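Local coordinates for fatty-acid-binding protein 1 (Arabidopsis thaliana, PDB 4DOO), which binds fatty acids in the plastid, preferring saturated ones, through a chalcone-isomerase-like fold, and may take part in alpha-linolenic acid metabolism, at residues A[12-17]-A[46-51]; A[60-65]-A[74-79]; A[82-87]-A[152-157]; A[88-93]-A[145-150]; A[113-118]-A[170-175]. All coordinates share one frame; numbering follows the deposited sequence.

Contact 1. Residues A[12-17]-A[46-51]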
# COMPACT_ATOMS: atom_id res chain seq x y z
N PHE A 12 2.26 12.30 11.95
CA PHE A 12 3.10 12.18 10.76
C PHE A 12 2.45 12.82 9.54
O PHE A 12 1.24 12.72 9.34
CB PHE A 12 3.43 10.71 10.49
CG PHE A 12 4.35 10.10 11.51
CD1 PHE A 12 5.13 8.99 11.19
CD2 PHE A 12 4.46 10.64 12.79
CE1 PHE A 12 6.00 8.43 12.12
CE2 PHE A 12 5.33 10.08 13.73
CZ PHE A 12 6.10 8.97 13.39
N SER A 13 3.27 13.47 8.72
CA SER A 13 2.79 14.16 7.53
C SER A 13 3.09 13.45 6.22
O SER A 13 4.16 12.85 6.05
CB SER A 13 3.38 15.57 7.50
OG SER A 13 2.95 16.29 6.36
N PHE A 14 2.15 13.53 5.29
CA PHE A 14 2.28 12.93 3.96
C PHE A 14 1.96 13.98 2.91
O PHE A 14 0.96 14.68 3.00
CB PHE A 14 1.29 11.77 3.79
CG PHE A 14 1.59 10.58 4.65
CD1 PHE A 14 2.35 9.52 4.16
CD2 PHE A 14 1.12 10.52 5.96
CE1 PHE A 14 2.62 8.42 4.95
CE2 PHE A 14 1.40 9.41 6.76
CZ PHE A 14 2.15 8.36 6.26
N PRO A 15 2.81 14.10 1.88
CA PRO A 15 2.55 15.10 0.83
C PRO A 15 1.28 14.75 0.07
O PRO A 15 0.96 13.57 -0.14
CB PRO A 15 3.80 15.02 -0.04
CG PRO A 15 4.25 13.59 0.12
CD PRO A 15 4.06 13.36 1.61
N ALA A 16 0.54 15.77 -0.34
CA ALA A 16 -0.71 15.59 -1.08
C ALA A 16 -0.49 14.88 -2.41
O ALA A 16 -1.42 14.32 -3.00
CB ALA A 16 -1.38 16.94 -1.30
N SER A 17 0.75 14.92 -2.90
CA SER A 17 1.08 14.27 -4.16
C SER A 17 2.57 14.05 -4.25
O SER A 17 3.35 14.66 -3.51
CB SER A 17 0.62 15.13 -5.34
OG SER A 17 1.31 16.36 -5.40
N GLY A 46 0.47 6.00 3.66
CA GLY A 46 -0.30 6.83 2.76
C GLY A 46 -0.34 6.11 1.43
O GLY A 46 0.68 5.62 0.96
N VAL A 47 -1.53 6.02 0.84
CA VAL A 47 -1.68 5.32 -0.43
C VAL A 47 -1.87 6.33 -1.56
O VAL A 47 -2.81 7.14 -1.53
CB VAL A 47 -2.89 4.37 -0.41
CG1 VAL A 47 -2.97 3.60 -1.72
CG2 VAL A 47 -2.77 3.40 0.77
N TYR A 48 -0.98 6.27 -2.55
CA TYR A 48 -1.00 7.17 -3.71
C TYR A 48 -1.30 6.41 -5.00
O TYR A 48 -0.90 5.27 -5.16
CB TYR A 48 0.37 7.84 -3.89
CG TYR A 48 0.81 8.72 -2.75
CD1 TYR A 48 1.33 8.18 -1.58
CD2 TYR A 48 0.73 10.11 -2.86
CE1 TYR A 48 1.77 8.99 -0.54
CE2 TYR A 48 1.16 10.93 -1.82
CZ TYR A 48 1.68 10.37 -0.67
OH TYR A 48 2.12 11.18 0.36
N ALA A 49 -2.00 7.07 -5.92
CA ALA A 49 -2.34 6.47 -7.21
C ALA A 49 -2.16 7.50 -8.32
O ALA A 49 -2.49 8.67 -8.15
CB ALA A 49 -3.78 5.96 -7.19
N ASP A 50 -1.63 7.06 -9.46
CA ASP A 50 -1.41 7.95 -10.60
C ASP A 50 -2.76 8.38 -11.17
O ASP A 50 -3.60 7.54 -11.52
CB ASP A 50 -0.59 7.23 -11.67
CG ASP A 50 -0.37 8.09 -12.90
OD1 ASP A 50 -1.29 8.19 -13.74
OD2 ASP A 50 0.73 8.67 -13.03
N CYS A 51 -2.97 9.69 -11.25
CA CYS A 51 -4.22 10.25 -11.74
C CYS A 51 -4.64 9.79 -13.12
O CYS A 51 -5.78 9.39 -13.33
CB CYS A 51 -4.14 11.78 -11.74
SG CYS A 51 -4.00 12.48 -10.10
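Tyr48 and Pro15 form a side-chain-to-backbone hydrogen bond between two strands of the sheet that are not neighbours, 39-50 and 13-18; strand 22-33 lies between them in the strand order. The phenol reaches over from strand 39-50. Its OH donates to Pro15 O at 2.7 Å, arriving in the carbonyl plane on a lone pair, with a C=O...donor angle of 134°. Chi1 of -62° sets Tyr48 CG anti to its own carbonyl carbon. The hydroxyl lies against the proline ring, with Pro15 CD 3.2 Å from Tyr48 OH. The two side chains cross at about a right angle. Phe14 also meets the hydroxyl: its CB lies 3.6 Å from Tyr48 OH, while its ring leans on the backbone of Gly46, CE1 being 3.5 Å from Gly46 N. Having no side chain, Gly46 lets that ring settle so near. A phenylalanine in place of Tyr48 would keep the ring but would probably leave Pro15 O without this donor. Strand 87-93 also meets Phe14 and Pro15, through Gln92 and Arg90. The chemistry implies that one directional bond, amid largely apolar packing, ties strand 13-18 to a strand it does not pair with.

Contact 2. Residues A[60-65]-A[74-79]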
# COMPACT_ATOMS: atom_id res chain seq x y z
N ASP A 60 -12.63 3.52 -19.12
CA ASP A 60 -12.79 2.29 -19.89
C ASP A 60 -13.80 1.31 -19.31
O ASP A 60 -14.58 0.71 -20.05
CB ASP A 60 -11.44 1.59 -20.05
CG ASP A 60 -10.46 2.39 -20.90
OD1 ASP A 60 -10.91 3.25 -21.69
OD2 ASP A 60 -9.24 2.15 -20.78
N LYS A 61 -13.80 1.14 -17.99
CA LYS A 61 -14.73 0.20 -17.36
C LYS A 61 -15.98 0.81 -16.75
O LYS A 61 -16.96 0.10 -16.50
CB LYS A 61 -14.01 -0.60 -16.28
CG LYS A 61 -13.13 -1.72 -16.82
CD LYS A 61 -12.54 -2.55 -15.70
CE LYS A 61 -11.83 -3.77 -16.26
NZ LYS A 61 -12.79 -4.62 -17.02
N TYR A 62 -15.96 2.12 -16.51
CA TYR A 62 -17.09 2.81 -15.91
C TYR A 62 -17.49 4.06 -16.69
O TYR A 62 -17.82 5.09 -16.10
CB TYR A 62 -16.76 3.20 -14.46
CG TYR A 62 -16.45 2.00 -13.59
CD1 TYR A 62 -15.18 1.43 -13.58
CD2 TYR A 62 -17.44 1.42 -12.81
CE1 TYR A 62 -14.91 0.29 -12.82
CE2 TYR A 62 -17.18 0.28 -12.04
CZ TYR A 62 -15.92 -0.28 -12.06
OH TYR A 62 -15.67 -1.42 -11.32
N ALA A 63 -17.49 3.96 -18.01
CA ALA A 63 -17.83 5.10 -18.86
C ALA A 63 -19.17 5.75 -18.53
O ALA A 63 -20.17 5.06 -18.27
CB ALA A 63 -17.80 4.68 -20.33
N ASN A 64 -19.17 7.08 -18.52
CA ASN A 64 -20.36 7.88 -18.26
C ASN A 64 -21.07 7.66 -16.94
O ASN A 64 -22.23 8.02 -16.79
CB ASN A 64 -21.37 7.70 -19.39
CG ASN A 64 -20.75 7.92 -20.75
OD1 ASN A 64 -20.04 8.90 -20.97
ND2 ASN A 64 -21.02 7.01 -21.68
N LEU A 65 -20.39 7.06 -15.96
CA LEU A 65 -21.02 6.83 -14.68
C LEU A 65 -20.53 7.85 -13.66
O LEU A 65 -19.37 8.25 -13.68
CB LEU A 65 -20.70 5.42 -14.17
CG LEU A 65 -21.11 4.27 -15.09
CD1 LEU A 65 -20.64 2.95 -14.50
CD2 LEU A 65 -22.61 4.27 -15.28
N LYS A 74 -19.57 -3.07 -6.48
CA LYS A 74 -18.76 -3.97 -5.67
C LYS A 74 -17.47 -4.36 -6.37
O LYS A 74 -16.48 -4.68 -5.72
CB LYS A 74 -19.56 -5.24 -5.32
CG LYS A 74 -20.70 -4.97 -4.34
CD LYS A 74 -21.39 -6.26 -3.92
CE LYS A 74 -22.42 -5.99 -2.83
NZ LYS A 74 -23.09 -7.23 -2.37
N SER A 75 -17.47 -4.31 -7.69
CA SER A 75 -16.29 -4.66 -8.49
C SER A 75 -15.20 -3.59 -8.55
O SER A 75 -14.07 -3.88 -8.94
CB SER A 75 -16.73 -4.98 -9.92
OG SER A 75 -17.32 -3.83 -10.51
N PHE A 76 -15.53 -2.36 -8.16
CA PHE A 76 -14.57 -1.25 -8.24
C PHE A 76 -13.23 -1.52 -7.58
O PHE A 76 -12.18 -1.34 -8.20
CB PHE A 76 -15.19 0.02 -7.66
CG PHE A 76 -14.35 1.26 -7.85
CD1 PHE A 76 -13.86 1.60 -9.10
CD2 PHE A 76 -14.07 2.10 -6.77
CE1 PHE A 76 -13.11 2.76 -9.29
CE2 PHE A 76 -13.33 3.26 -6.95
CZ PHE A 76 -12.85 3.60 -8.21
N MET A 77 -13.26 -1.95 -6.32
CA MET A 77 -12.03 -2.22 -5.59
C MET A 77 -11.11 -3.20 -6.32
O MET A 77 -9.92 -2.92 -6.51
CB MET A 77 -12.36 -2.73 -4.19
CG MET A 77 -11.14 -3.07 -3.34
SD MET A 77 -11.57 -3.41 -1.62
CE MET A 77 -12.27 -5.04 -1.74
N ASP A 78 -11.65 -4.34 -6.75
CA ASP A 78 -10.82 -5.33 -7.44
C ASP A 78 -10.37 -4.83 -8.82
O ASP A 78 -9.28 -5.16 -9.28
CB ASP A 78 -11.58 -6.65 -7.61
CG ASP A 78 -10.65 -7.80 -7.95
OD1 ASP A 78 -9.99 -8.32 -7.02
OD2 ASP A 78 -10.56 -8.18 -9.13
N ASP A 79 -11.21 -4.04 -9.48
CA ASP A 79 -10.84 -3.52 -10.80
C ASP A 79 -9.63 -2.59 -10.67
O ASP A 79 -8.72 -2.63 -11.51
CB ASP A 79 -12.00 -2.76 -11.46
CG ASP A 79 -13.07 -3.70 -12.02
OD1 ASP A 79 -12.75 -4.85 -12.38
OD2 ASP A 79 -14.24 -3.27 -12.13
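Tyr62 and Asp79 both carry CG anti to their own carbonyl carbon, with chi1 at -60° and -76°, and their polar ends meet between the end of helix 51-61 and the first turn of helix 76-82. Tyr62 OH donates a very short hydrogen bond to Asp79 OD2, at 2.5 Å. Ser75 OG lies 3.0 Å from Tyr62 OH; Ser75 OG and Asp79 OD2 both sit near the plane of the phenol ring, at its edge. Phe76 turns its own edge toward the face of Tyr62 in a T-shaped stack, the planes 86° apart and the centroids separated by 5.7 Å. Lys61 crosses the aspartate at a slant, CD being 3.9 Å from Asp79 CG; its ammonium is not in contact but might still favour the charged form of the aspartate. Ile70 of helix 67-71 touches both aromatic residues. Tyr62 has left helical geometry and begins a type II turn to Leu65. The arrangement is helix-end packing within the helical connection between strands 39-50 and 87-93 of this chalcone-isomerase-like fold.

Contact 3. Residues A[82-87]-A[152-157]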
# COMPACT_ATOMS: atom_id res chain seq x y z
N GLU A 82 -6.34 -4.66 -9.86
CA GLU A 82 -5.86 -5.48 -10.97
C GLU A 82 -5.40 -4.67 -12.18
O GLU A 82 -4.65 -5.16 -13.01
CB GLU A 82 -6.95 -6.48 -11.38
CG GLU A 82 -6.65 -7.25 -12.65
CD GLU A 82 -7.38 -8.58 -12.73
OE1 GLU A 82 -8.50 -8.68 -12.19
OE2 GLU A 82 -6.83 -9.53 -13.34
N ALA A 83 -5.85 -3.42 -12.27
CA ALA A 83 -5.49 -2.57 -13.39
C ALA A 83 -4.01 -2.15 -13.35
O ALA A 83 -3.37 -2.18 -12.29
CB ALA A 83 -6.37 -1.34 -13.40
N ASP A 84 -3.48 -1.77 -14.50
CA ASP A 84 -2.09 -1.34 -14.55
C ASP A 84 -2.07 0.13 -14.14
O ASP A 84 -2.00 1.03 -14.97
CB ASP A 84 -1.52 -1.51 -15.96
CG ASP A 84 -0.04 -1.19 -16.04
OD1 ASP A 84 0.66 -1.36 -15.02
OD2 ASP A 84 0.43 -0.80 -17.13
N ILE A 85 -2.17 0.34 -12.83
CA ILE A 85 -2.17 1.68 -12.26
C ILE A 85 -0.95 1.84 -11.37
O ILE A 85 -0.74 1.05 -10.45
CB ILE A 85 -3.46 1.91 -11.42
CG1 ILE A 85 -4.68 1.94 -12.34
CG2 ILE A 85 -3.34 3.20 -10.61
CD1 ILE A 85 -6.02 1.97 -11.60
N LYS A 86 -0.14 2.85 -11.66
CA LYS A 86 1.05 3.13 -10.87
C LYS A 86 0.59 3.63 -9.50
O LYS A 86 -0.25 4.52 -9.40
CB LYS A 86 1.91 4.19 -11.55
CG LYS A 86 2.61 3.69 -12.81
CD LYS A 86 3.52 4.74 -13.42
CE LYS A 86 2.75 5.95 -13.94
NZ LYS A 86 1.78 5.57 -15.00
N MET A 87 1.15 3.04 -8.45
CA MET A 87 0.80 3.43 -7.10
C MET A 87 2.01 3.45 -6.19
O MET A 87 3.05 2.85 -6.49
CB MET A 87 -0.22 2.45 -6.52
CG MET A 87 -1.50 2.28 -7.32
SD MET A 87 -2.64 1.23 -6.41
CE MET A 87 -4.17 1.52 -7.32
N PRO A 152 5.22 0.52 -13.77
CA PRO A 152 4.59 -0.10 -14.95
C PRO A 152 4.99 -1.56 -15.13
O PRO A 152 6.11 -1.96 -14.79
CB PRO A 152 5.08 0.79 -16.09
CG PRO A 152 5.15 2.14 -15.45
CD PRO A 152 5.81 1.83 -14.11
N GLY A 153 4.07 -2.35 -15.68
CA GLY A 153 4.34 -3.76 -15.89
C GLY A 153 4.37 -4.52 -14.58
O GLY A 153 5.10 -5.49 -14.42
N HIS A 154 3.56 -4.06 -13.63
CA HIS A 154 3.48 -4.69 -12.31
C HIS A 154 4.85 -5.05 -11.73
O HIS A 154 5.11 -6.21 -11.38
CB HIS A 154 2.58 -5.92 -12.38
CG HIS A 154 1.15 -5.59 -12.72
ND1 HIS A 154 0.76 -5.20 -13.98
CD2 HIS A 154 0.04 -5.55 -11.95
CE1 HIS A 154 -0.53 -4.93 -13.97
NE2 HIS A 154 -0.99 -5.13 -12.75
N VAL A 155 5.72 -4.06 -11.64
CA VAL A 155 7.05 -4.24 -11.08
C VAL A 155 7.03 -3.58 -9.70
O VAL A 155 6.71 -2.40 -9.59
CB VAL A 155 8.14 -3.56 -11.94
CG1 VAL A 155 9.48 -3.58 -11.20
CG2 VAL A 155 8.25 -4.26 -13.28
N LEU A 156 7.36 -4.34 -8.67
CA LEU A 156 7.37 -3.81 -7.31
C LEU A 156 8.74 -3.27 -6.95
O LEU A 156 9.72 -4.01 -6.92
CB LEU A 156 7.00 -4.90 -6.30
CG LEU A 156 7.05 -4.40 -4.85
CD1 LEU A 156 5.75 -3.71 -4.51
CD2 LEU A 156 7.30 -5.57 -3.92
N SER A 157 8.82 -1.97 -6.68
CA SER A 157 10.09 -1.35 -6.31
C SER A 157 10.03 -0.84 -4.88
O SER A 157 8.99 -0.36 -4.42
CB SER A 157 10.42 -0.20 -7.26
OG SER A 157 10.59 -0.68 -8.58
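Asp84 and His154 bring together two irregular pieces of backbone at the surface. Asp84 is the centre of an inverse gamma turn in the link from helix 76-82 to strand 87-93. His154 belongs to a G1 beta bulge, facing Asp151 together with Val155, in the hairpin between strands 145-151 and 155-160. Positive phi at Gly153 and His154 takes the chain round this hairpin. The apolar part of the contact is Lys86 against Pro152: the aliphatic chain crosses the proline ring, Lys86 CD lying 3.7 Å from Pro152 CG. Beyond CD the lysine bends at chi3 and chi4, and its NZ makes a salt bridge with Asp53. The flat groups of Asp84 and His154 have their planes only 22° apart, and Asp84 OD1 is 3.9 Å from His154 CE1. Chi1 of -175° places Asp84 CG anti to the backbone N, and the end of the side chain comes nearer the hairpin than its base. The imidazole stacks with His171. The polar approaches make no hydrogen bond between the two segments. Asp84 OD1 stands 3.6 Å from Gly153 N, a proximity rather than a bond. Among the backbone carbonyls, Ala83 O accepts a weak bond from Ile85 N within the turn and a hydrogen bond from Lys150 NZ of strand 145-151. Glu82 O lies at the edge of the imidazole, near its plane, 3.7 Å from His154 NE2.

Contact 4. Residues A[88-93]-A[145-150]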
# COMPACT_ATOMS: atom_id res chain seq x y z
N THR A 88 1.86 4.14 -5.07
CA THR A 88 2.92 4.21 -4.08
C THR A 88 2.30 4.05 -2.70
O THR A 88 1.24 4.62 -2.42
CB THR A 88 3.67 5.57 -4.11
OG1 THR A 88 4.39 5.71 -5.33
CG2 THR A 88 4.67 5.66 -2.94
N ILE A 89 2.95 3.26 -1.86
CA ILE A 89 2.52 3.07 -0.48
C ILE A 89 3.70 3.60 0.32
O ILE A 89 4.78 3.01 0.30
CB ILE A 89 2.32 1.58 -0.11
CG1 ILE A 89 1.25 0.94 -0.99
CG2 ILE A 89 1.94 1.46 1.36
CD1 ILE A 89 -0.11 1.60 -0.88
N ARG A 90 3.52 4.73 0.98
CA ARG A 90 4.60 5.29 1.79
C ARG A 90 4.37 4.95 3.26
O ARG A 90 3.32 5.27 3.82
CB ARG A 90 4.68 6.81 1.62
CG ARG A 90 5.59 7.49 2.64
CD ARG A 90 5.88 8.92 2.24
NE ARG A 90 6.62 8.98 0.99
CZ ARG A 90 7.06 10.10 0.42
NH1 ARG A 90 6.83 11.27 1.01
NH2 ARG A 90 7.73 10.05 -0.72
N LEU A 91 5.35 4.29 3.86
CA LEU A 91 5.27 3.90 5.26
C LEU A 91 6.21 4.78 6.07
O LEU A 91 7.32 5.08 5.63
CB LEU A 91 5.71 2.45 5.47
CG LEU A 91 5.01 1.28 4.78
CD1 LEU A 91 5.37 1.27 3.30
CD2 LEU A 91 5.44 -0.02 5.43
N GLN A 92 5.76 5.20 7.25
CA GLN A 92 6.57 6.00 8.15
C GLN A 92 6.48 5.31 9.51
O GLN A 92 5.41 5.25 10.12
CB GLN A 92 6.06 7.44 8.24
CG GLN A 92 6.28 8.24 6.97
CD GLN A 92 5.91 9.70 7.14
OE1 GLN A 92 6.53 10.42 7.92
NE2 GLN A 92 4.90 10.14 6.41
N ILE A 93 7.61 4.78 9.96
CA ILE A 93 7.67 4.03 11.22
C ILE A 93 7.32 4.86 12.45
O ILE A 93 7.92 5.90 12.70
CB ILE A 93 9.08 3.40 11.42
CG1 ILE A 93 9.45 2.56 10.19
CG2 ILE A 93 9.09 2.52 12.67
CD1 ILE A 93 8.45 1.46 9.86
N THR A 145 11.35 6.09 6.66
CA THR A 145 10.35 6.12 5.60
C THR A 145 10.66 5.06 4.54
O THR A 145 11.78 4.98 4.04
CB THR A 145 10.29 7.49 4.89
OG1 THR A 145 9.88 8.50 5.82
CG2 THR A 145 9.32 7.46 3.73
N ILE A 146 9.66 4.24 4.22
CA ILE A 146 9.82 3.21 3.21
C ILE A 146 8.77 3.44 2.14
O ILE A 146 7.60 3.63 2.44
CB ILE A 146 9.61 1.79 3.78
CG1 ILE A 146 10.61 1.50 4.89
CG2 ILE A 146 9.74 0.75 2.67
CD1 ILE A 146 10.29 2.18 6.21
N ASP A 147 9.21 3.43 0.88
CA ASP A 147 8.29 3.62 -0.24
C ASP A 147 8.17 2.36 -1.08
O ASP A 147 9.15 1.91 -1.68
CB ASP A 147 8.77 4.78 -1.12
CG ASP A 147 8.28 6.13 -0.64
OD1 ASP A 147 7.59 6.18 0.40
OD2 ASP A 147 8.59 7.14 -1.31
N LEU A 148 6.97 1.80 -1.11
CA LEU A 148 6.70 0.61 -1.91
C LEU A 148 5.97 1.13 -3.14
O LEU A 148 4.91 1.75 -3.02
CB LEU A 148 5.79 -0.37 -1.16
CG LEU A 148 6.16 -0.79 0.26
CD1 LEU A 148 5.04 -1.65 0.85
CD2 LEU A 148 7.48 -1.55 0.25
N THR A 149 6.52 0.90 -4.32
CA THR A 149 5.85 1.39 -5.51
C THR A 149 5.54 0.33 -6.55
O THR A 149 6.31 -0.61 -6.76
CB THR A 149 6.66 2.51 -6.19
OG1 THR A 149 7.91 1.99 -6.66
CG2 THR A 149 6.93 3.64 -5.21
N LYS A 150 4.39 0.49 -7.19
CA LYS A 150 3.95 -0.39 -8.25
C LYS A 150 4.30 0.38 -9.52
O LYS A 150 3.62 1.34 -9.89
CB LYS A 150 2.43 -0.62 -8.16
CG LYS A 150 1.86 -1.52 -9.25
CD LYS A 150 0.36 -1.71 -9.07
CE LYS A 150 -0.23 -2.52 -10.21
NZ LYS A 150 -1.69 -2.73 -10.04
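Ile89 with Leu148 and Leu91 with Ile146 are the hydrogen-bonded pairs of two antiparallel strands whose axes run at 169° and approach to 4.6 Å; each pair exchanges two backbone bonds, from Leu91 N to Ile146 O at 2.7 Å, for example. Between them, Arg90 faces Asp147 as a non-hydrogen-bonded pair, and their side chains run side by side in a salt bridge. Arg90 grips the carboxylate side-on, NE to Asp147 OD1 at 3.0 Å and NH2 to Asp147 OD2 at 3.1 Å, each oxygen offering its syn lone pair. Chi3 of -64° bends the arginine to put NE there, and the two flat groups lie only 11° from coplanar. Two bonds fix the rotation of both groups. On the same face Thr88 OG1 sits 3.3 Å from Thr149 CG2 and is hydrogen-bonded to Arg22. Ile89, Leu91, Ile146 and Leu148 make the other face apolar, Leu91 CD1 resting 3.8 Å from Leu148 CG. At the strand end Ile93 CG1 meets Ile146 CD1 at 4.1 Å. Leu148 touches bound lauric acid, and Leu91 packs on Tyr43, a residue of the fatty-acid site. In the sheet the pair lies between strands 39-50 and 155-160, while helix 171-182 covers the apolar face through Ile177, Leu178 and Tyr181.

Contact 5. Residues A[113-118]-A[170-175]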
# COMPACT_ATOMS: atom_id res chain seq x y z
N ASN A 113 0.66 -14.69 3.74
CA ASN A 113 -0.77 -15.02 3.81
C ASN A 113 -1.46 -14.63 2.51
O ASN A 113 -2.29 -15.37 1.99
CB ASN A 113 -1.41 -14.27 5.00
CG ASN A 113 -2.94 -14.37 5.02
OD1 ASN A 113 -3.64 -13.72 4.23
ND2 ASN A 113 -3.47 -15.19 5.93
N ARG A 114 -1.09 -13.47 1.97
CA ARG A 114 -1.70 -12.99 0.74
C ARG A 114 -1.21 -13.73 -0.50
O ARG A 114 -2.00 -13.99 -1.42
CB ARG A 114 -1.47 -11.49 0.59
CG ARG A 114 -2.26 -10.65 1.60
CD ARG A 114 -3.77 -10.88 1.47
NE ARG A 114 -4.56 -9.95 2.27
CZ ARG A 114 -4.68 -10.00 3.59
NH1 ARG A 114 -4.05 -10.93 4.29
NH2 ARG A 114 -5.43 -9.11 4.22
N LEU A 115 0.07 -14.08 -0.54
CA LEU A 115 0.62 -14.80 -1.68
C LEU A 115 -0.05 -16.16 -1.87
O LEU A 115 -0.32 -16.56 -3.00
CB LEU A 115 2.13 -14.99 -1.51
CG LEU A 115 2.99 -13.74 -1.69
CD1 LEU A 115 4.46 -14.08 -1.43
CD2 LEU A 115 2.81 -13.19 -3.10
N LYS A 116 -0.31 -16.87 -0.78
CA LYS A 116 -0.96 -18.17 -0.88
C LYS A 116 -2.44 -18.00 -1.18
O LYS A 116 -3.09 -18.90 -1.72
CB LYS A 116 -0.81 -18.97 0.41
CG LYS A 116 -1.36 -20.38 0.29
CD LYS A 116 -1.58 -21.05 1.63
CE LYS A 116 -2.21 -22.42 1.44
NZ LYS A 116 -2.65 -23.02 2.73
N LYS A 117 -2.97 -16.83 -0.83
CA LYS A 117 -4.37 -16.53 -1.06
C LYS A 117 -4.64 -16.29 -2.54
O LYS A 117 -5.70 -16.65 -3.05
CB LYS A 117 -4.76 -15.28 -0.27
CG LYS A 117 -6.25 -15.05 -0.14
CD LYS A 117 -6.77 -15.54 1.20
CE LYS A 117 -6.17 -14.74 2.35
NZ LYS A 117 -6.73 -15.13 3.67
N PHE A 118 -3.67 -15.69 -3.22
CA PHE A 118 -3.82 -15.37 -4.64
C PHE A 118 -2.97 -16.18 -5.62
O PHE A 118 -3.29 -16.24 -6.80
CB PHE A 118 -3.51 -13.89 -4.85
CG PHE A 118 -4.45 -12.96 -4.14
CD1 PHE A 118 -4.02 -11.71 -3.71
CD2 PHE A 118 -5.77 -13.32 -3.90
CE1 PHE A 118 -4.88 -10.83 -3.06
CE2 PHE A 118 -6.65 -12.46 -3.25
CZ PHE A 118 -6.20 -11.21 -2.83
N SER A 170 6.58 -8.91 -10.56
CA SER A 170 5.63 -9.96 -10.23
C SER A 170 4.24 -9.39 -10.01
O SER A 170 4.01 -8.62 -9.08
CB SER A 170 6.09 -10.71 -8.97
OG SER A 170 5.07 -11.58 -8.48
N HIS A 171 3.31 -9.76 -10.88
CA HIS A 171 1.94 -9.30 -10.78
C HIS A 171 1.38 -9.81 -9.45
O HIS A 171 0.66 -9.10 -8.74
CB HIS A 171 1.12 -9.87 -11.95
CG HIS A 171 -0.26 -9.29 -12.06
ND1 HIS A 171 -1.21 -9.45 -11.07
CD2 HIS A 171 -0.85 -8.58 -13.04
CE1 HIS A 171 -2.32 -8.85 -11.44
NE2 HIS A 171 -2.13 -8.31 -12.64
N LEU A 172 1.73 -11.05 -9.11
CA LEU A 172 1.27 -11.67 -7.87
C LEU A 172 1.72 -10.90 -6.63
O LEU A 172 0.91 -10.60 -5.74
CB LEU A 172 1.76 -13.11 -7.79
CG LEU A 172 1.45 -13.87 -6.50
CD1 LEU A 172 -0.06 -13.91 -6.28
CD2 LEU A 172 2.02 -15.28 -6.59
N LEU A 173 3.01 -10.59 -6.56
CA LEU A 173 3.54 -9.86 -5.41
C LEU A 173 2.90 -8.47 -5.29
O LEU A 173 2.52 -8.06 -4.19
CB LEU A 173 5.06 -9.72 -5.53
CG LEU A 173 5.76 -9.05 -4.33
CD1 LEU A 173 5.47 -9.84 -3.06
CD2 LEU A 173 7.26 -9.00 -4.59
N CYS A 174 2.79 -7.76 -6.40
CA CYS A 174 2.18 -6.43 -6.37
C CYS A 174 0.77 -6.50 -5.81
O CYS A 174 0.41 -5.73 -4.93
CB CYS A 174 2.14 -5.82 -7.77
SG CYS A 174 3.73 -5.23 -8.37
N ARG A 175 -0.01 -7.43 -6.34
CA ARG A 175 -1.39 -7.62 -5.92
C ARG A 175 -1.48 -7.96 -4.43
O ARG A 175 -2.30 -7.40 -3.70
CB ARG A 175 -2.01 -8.76 -6.73
CG ARG A 175 -3.51 -8.87 -6.61
CD ARG A 175 -4.18 -7.68 -7.26
NE ARG A 175 -5.57 -7.96 -7.58
CZ ARG A 175 -6.49 -8.30 -6.68
NH1 ARG A 175 -6.18 -8.38 -5.40
NH2 ARG A 175 -7.73 -8.56 -7.08
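Leu172, Leu115 and Phe118 carry this contact between the last turns of helix 100-118 and the first turns of helix 171-182. The two segments have axes 9.4 Å apart at closest approach, with an angle of 125° between their directions. Leu172 touches both of the others. Chi1 of 176° holds its CG anti to the backbone N, and CG meets Leu115 CD2 at 3.7 Å, while its CD1 branch lies 3.7 Å from Phe118 CB. Leu115 presses with the same CD2 on the backbone of Leu173, 4.1 Å from its CA. An alanine in place of Leu172 would probably leave Leu115 CD2 and Phe118 CB without their apolar partner and open a gap between the helices. Phe118 crosses Arg175 at about a right angle, its CE1 being 3.6 Å from Arg175 NH1. The guanidinium carbon CZ of Arg175 is 5.1 Å from the centroid of the Phe118 ring, so any cation-pi attraction is weak at most. The main polar partner of Arg175 is Asp78, in a salt bridge modelled doubtfully short. Ser170 is the N-cap of helix 171-182, its OG accepting from Leu173 N at 3.0 Å. Leu126 of helix 124-131 touches both leucines, 115 and 172. This is apolar helix-helix packing in the chalcone-isomerase-like fold; elsewhere along them, the same two helices bring Ser110, Leu180 and Tyr181 to the fatty-acid pocket.

Contacts 1, 3 and 4 reach one antiparallel sheet, whereas contacts 2 and 5 join helices. Contact 1 closes first along the chain, then contact 2; contact 4 falls within the span bridged by contact 3, and the segments of contact 5 alternate with those of both. Strands 39-50 and 87-93 are neighbours, which puts the centres of contacts 1 and 4 about 10 Å apart. Contacts 3 and 5, with centres about 13 Å apart, meet where His154 joins the start of helix 171-182. Contact 2 is peripheral, its centre about 26 Å from that of contact 4. Leu148, which lines the pocket, belongs to contact 4, near the centre of the chain.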